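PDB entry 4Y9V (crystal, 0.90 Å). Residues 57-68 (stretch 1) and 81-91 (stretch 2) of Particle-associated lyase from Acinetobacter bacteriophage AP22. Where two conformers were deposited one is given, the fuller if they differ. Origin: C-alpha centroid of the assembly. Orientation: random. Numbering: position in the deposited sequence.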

# COMPACT_ATOMS: atom_id res chain seq x y z
N LEU A 57 -9.34 -23.53 46.75
CA LEU A 57 -9.92 -22.20 46.87
C LEU A 57 -9.49 -21.35 45.68
O LEU A 57 -8.37 -21.46 45.19
CB LEU A 57 -9.51 -21.51 48.15
CG LEU A 57 -9.74 -22.29 49.44
CD1 LEU A 57 -9.34 -21.38 50.61
CD2 LEU A 57 -11.17 -22.73 49.55
N PRO A 58 -10.32 -20.39 45.27
CA PRO A 58 -9.93 -19.51 44.15
C PRO A 58 -8.76 -18.58 44.46
O PRO A 58 -8.28 -17.91 43.55
CB PRO A 58 -11.21 -18.74 43.84
CG PRO A 58 -12.31 -19.38 44.51
CD PRO A 58 -11.72 -20.23 45.61
N SER A 59 -8.32 -18.52 45.72
CA SER A 59 -7.17 -17.77 46.18
C SER A 59 -5.87 -18.59 46.16
O SER A 59 -4.82 -18.03 46.46
CB SER A 59 -7.42 -17.25 47.57
OG SER A 59 -7.74 -18.34 48.41
N GLU A 60 -5.95 -19.89 45.90
CA GLU A 60 -4.82 -20.80 45.94
C GLU A 60 -4.27 -21.03 44.54
O GLU A 60 -4.90 -20.68 43.55
CB GLU A 60 -5.25 -22.15 46.57
CG GLU A 60 -5.54 -21.98 48.06
CD GLU A 60 -6.09 -23.21 48.72
OE1 GLU A 60 -6.83 -24.06 48.14
OE2 GLU A 60 -5.95 -23.18 49.99
N ASP A 61 -3.09 -21.65 44.43
CA ASP A 61 -2.58 -22.04 43.12
C ASP A 61 -3.58 -22.99 42.44
O ASP A 61 -3.94 -24.02 43.01
CB ASP A 61 -1.22 -22.74 43.33
CG ASP A 61 -0.48 -23.15 42.08
OD1 ASP A 61 -0.91 -22.83 40.96
OD2 ASP A 61 0.60 -23.78 42.25
N ILE A 62 -4.01 -22.63 41.24
CA ILE A 62 -4.96 -23.42 40.49
C ILE A 62 -4.31 -24.29 39.42
O ILE A 62 -5.02 -24.89 38.62
CB ILE A 62 -6.09 -22.55 39.88
CG1 ILE A 62 -5.58 -21.68 38.73
CG2 ILE A 62 -6.82 -21.76 40.95
CD1 ILE A 62 -6.69 -21.13 37.85
N SER A 63 -2.98 -24.41 39.44
CA SER A 63 -2.30 -25.24 38.44
C SER A 63 -2.88 -26.65 38.33
O SER A 63 -3.10 -27.15 37.21
CB SER A 63 -0.83 -25.34 38.77
OG SER A 63 -0.18 -24.07 38.68
N THR A 64 -3.10 -27.30 39.46
CA THR A 64 -3.61 -28.67 39.39
C THR A 64 -5.00 -28.69 38.80
O THR A 64 -5.41 -29.72 38.19
CB THR A 64 -3.64 -29.39 40.75
OG1 THR A 64 -4.50 -28.70 41.65
CG2 THR A 64 -2.25 -29.58 41.31
N VAL A 65 -5.79 -27.64 38.97
CA VAL A 65 -7.14 -27.56 38.46
C VAL A 65 -7.11 -27.39 36.95
O VAL A 65 -7.81 -28.10 36.24
CB VAL A 65 -7.93 -26.42 39.16
CG1 VAL A 65 -9.36 -26.44 38.69
CG2 VAL A 65 -7.85 -26.59 40.67
N LEU A 66 -6.31 -26.43 36.45
CA LEU A 66 -6.18 -26.29 34.98
C LEU A 66 -5.68 -27.58 34.35
O LEU A 66 -6.17 -28.01 33.31
CB LEU A 66 -5.26 -25.12 34.65
CG LEU A 66 -5.80 -23.74 35.05
CD1 LEU A 66 -4.75 -22.70 34.71
CD2 LEU A 66 -7.10 -23.38 34.37
N ASN A 67 -4.68 -28.21 34.99
CA ASN A 67 -4.18 -29.49 34.45
C ASN A 67 -5.29 -30.55 34.45
O ASN A 67 -5.37 -31.35 33.52
CB ASN A 67 -2.95 -29.94 35.20
CG ASN A 67 -1.67 -29.24 34.75
OD1 ASN A 67 -1.59 -28.88 33.55
ND2 ASN A 67 -0.73 -29.01 35.61
N GLN A 68 -6.14 -30.59 35.51
CA GLN A 68 -7.19 -31.60 35.54
C GLN A 68 -8.25 -31.33 34.47
O GLN A 68 -8.72 -32.26 33.82
CB GLN A 68 -7.83 -31.67 36.93
CG GLN A 68 -8.75 -32.86 37.05
CD GLN A 68 -7.97 -34.17 37.02
OE1 GLN A 68 -6.90 -34.27 37.65
NE2 GLN A 68 -8.47 -35.14 36.32
N SER A 81 -14.27 -13.94 36.42
CA SER A 81 -13.28 -12.89 36.62
C SER A 81 -12.76 -12.85 38.07
O SER A 81 -13.45 -12.43 38.99
CB SER A 81 -13.95 -11.55 36.32
OG SER A 81 -13.05 -10.49 36.44
N ARG A 82 -11.50 -13.27 38.21
CA ARG A 82 -10.69 -13.19 39.41
C ARG A 82 -9.24 -13.18 38.94
O ARG A 82 -8.96 -13.55 37.81
CB ARG A 82 -10.85 -14.41 40.39
CG ARG A 82 -12.25 -14.76 40.83
CD ARG A 82 -12.18 -15.92 41.82
NE ARG A 82 -13.44 -16.41 42.35
CZ ARG A 82 -14.18 -17.36 41.79
NH1 ARG A 82 -13.84 -17.93 40.63
NH2 ARG A 82 -15.27 -17.77 42.40
N GLU A 83 -8.33 -12.83 39.84
CA GLU A 83 -6.90 -13.08 39.63
C GLU A 83 -6.56 -14.44 40.25
O GLU A 83 -6.80 -14.62 41.47
CB GLU A 83 -6.03 -11.99 40.18
CG GLU A 83 -4.57 -12.22 39.89
CD GLU A 83 -3.66 -11.09 40.26
OE1 GLU A 83 -3.95 -9.95 39.82
OE2 GLU A 83 -2.61 -11.30 40.94
N TYR A 84 -6.03 -15.35 39.46
CA TYR A 84 -5.71 -16.71 39.90
C TYR A 84 -4.21 -16.92 39.88
O TYR A 84 -3.54 -16.67 38.85
CB TYR A 84 -6.33 -17.72 38.96
CG TYR A 84 -7.82 -17.66 38.84
CD1 TYR A 84 -8.64 -18.29 39.75
CD2 TYR A 84 -8.44 -16.96 37.81
CE1 TYR A 84 -10.02 -18.25 39.64
CE2 TYR A 84 -9.81 -16.90 37.69
CZ TYR A 84 -10.61 -17.55 38.59
OH TYR A 84 -11.97 -17.54 38.51
N ILE A 85 -3.67 -17.50 40.95
CA ILE A 85 -2.29 -17.96 40.99
C ILE A 85 -2.14 -19.20 40.11
O ILE A 85 -2.90 -20.16 40.25
CB ILE A 85 -1.90 -18.27 42.44
CG1 ILE A 85 -1.90 -17.00 43.27
CG2 ILE A 85 -0.57 -18.99 42.50
CD1 ILE A 85 -1.77 -17.23 44.77
N VAL A 86 -1.13 -19.19 39.23
CA VAL A 86 -0.79 -20.33 38.39
C VAL A 86 0.74 -20.47 38.42
O VAL A 86 1.45 -19.88 37.62
CB VAL A 86 -1.29 -20.21 36.94
CG1 VAL A 86 -0.94 -21.46 36.16
CG2 VAL A 86 -2.78 -19.91 36.90
N ASN A 87 1.26 -21.27 39.38
CA ASN A 87 2.70 -21.38 39.52
C ASN A 87 3.37 -22.35 38.57
O ASN A 87 4.59 -22.31 38.42
CB ASN A 87 3.06 -21.69 40.98
CG ASN A 87 2.83 -20.47 41.89
OD1 ASN A 87 2.50 -20.73 43.05
ND2 ASN A 87 3.08 -19.31 41.38
N SER A 88 2.61 -23.24 37.93
CA SER A 88 3.16 -24.19 37.00
C SER A 88 3.12 -23.69 35.55
O SER A 88 2.33 -22.82 35.17
CB SER A 88 2.37 -25.50 37.07
OG SER A 88 2.49 -26.13 38.31
N LEU A 89 3.99 -24.29 34.76
CA LEU A 89 3.94 -24.19 33.30
C LEU A 89 2.87 -25.16 32.82
O LEU A 89 3.04 -26.38 32.95
CB LEU A 89 5.32 -24.49 32.71
CG LEU A 89 5.36 -24.50 31.18
CD1 LEU A 89 4.99 -23.13 30.61
CD2 LEU A 89 6.75 -24.89 30.71
N ILE A 90 1.77 -24.63 32.30
CA ILE A 90 0.64 -25.42 31.85
C ILE A 90 0.87 -25.68 30.33
O ILE A 90 0.92 -24.73 29.56
CB ILE A 90 -0.69 -24.73 32.08
CG1 ILE A 90 -0.81 -24.21 33.51
CG2 ILE A 90 -1.84 -25.66 31.70
CD1 ILE A 90 -0.74 -25.27 34.59
N GLU A 91 0.99 -26.95 29.98
CA GLU A 91 1.34 -27.39 28.63
C GLU A 91 0.12 -27.99 27.99
O GLU A 91 -0.30 -29.10 28.32
CB GLU A 91 2.53 -28.37 28.63
CG GLU A 91 3.80 -27.73 29.18
CD GLU A 91 5.01 -28.64 29.13
OE1 GLU A 91 5.30 -29.13 28.03
OE2 GLU A 91 5.74 -28.88 30.13
O HOH W 1 -5.45 -17.95 43.11
O HOH W 2 -5.76 -18.36 42.78
O HOH W 3 -8.67 -15.04 43.50
O HOH W 4 2.22 -25.29 40.91
O HOH W 5 0.83 -29.07 32.06
O HOH W 6 1.95 -28.20 34.74

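What does the t rotamer of D61 accomplish? The CA-to-CB bond of D61 points sideways, but chi1 at -176° (t) and chi2 at 6° bring the carboxylate to stretch 2. There OD1 of D61 accepts a nearly straight hydrogen bond from N of N87 (3.1 Å, 168°). OD1 of D61 also accepts from N of S63 (3.0 Å) and from OG of S63 (2.7 Å), so one oxygen gathers three donors from both stretches. OD2 of D61 takes a hydrogen bond from a water (2.6 Å) that also lies 2.7 Å from OG of S88.

How does S63 serve both sides at once? Its chi1 of -65° (m) places the hydroxyl between the aspartate and the other backbone. OG of S63 donates its hydrogen to OD1 of D61, and its lone pairs accept one from N of S88, at 3.0 Å. The hydroxyl of S63 thus links the carboxylate of D61 to the backbone of S88, just where the helix begins.

Why can I62 join both the polar and the apolar parts? Its backbone N donates to O of I85 (2.9 Å, 173°), fixing the main chains together. The p rotamer at chi1, with chi2 t, carries CD1 of I62 to 3.6 Å from CB of Y84, while CG1 of I62 lies 3.8 Å from CG2 of V86. V86 directs its CA-to-CB bond away, but its chi1 of -178° still leaves CG2 within 4.1 Å of CD1 of L66.

What happens at the two ends? At one, CB of P58 packs over a face of the R82 guanidinium, 3.6 Å from NE; R82 has chi1 m with chi2 and chi3 both t, and NH1 of R82 donates to OH of Y84 (2.9 Å). At the other, N67 sits with OD1 3.7 Å from CG2 of I90, and its amide uses waters to reach N of E91 and O of L89.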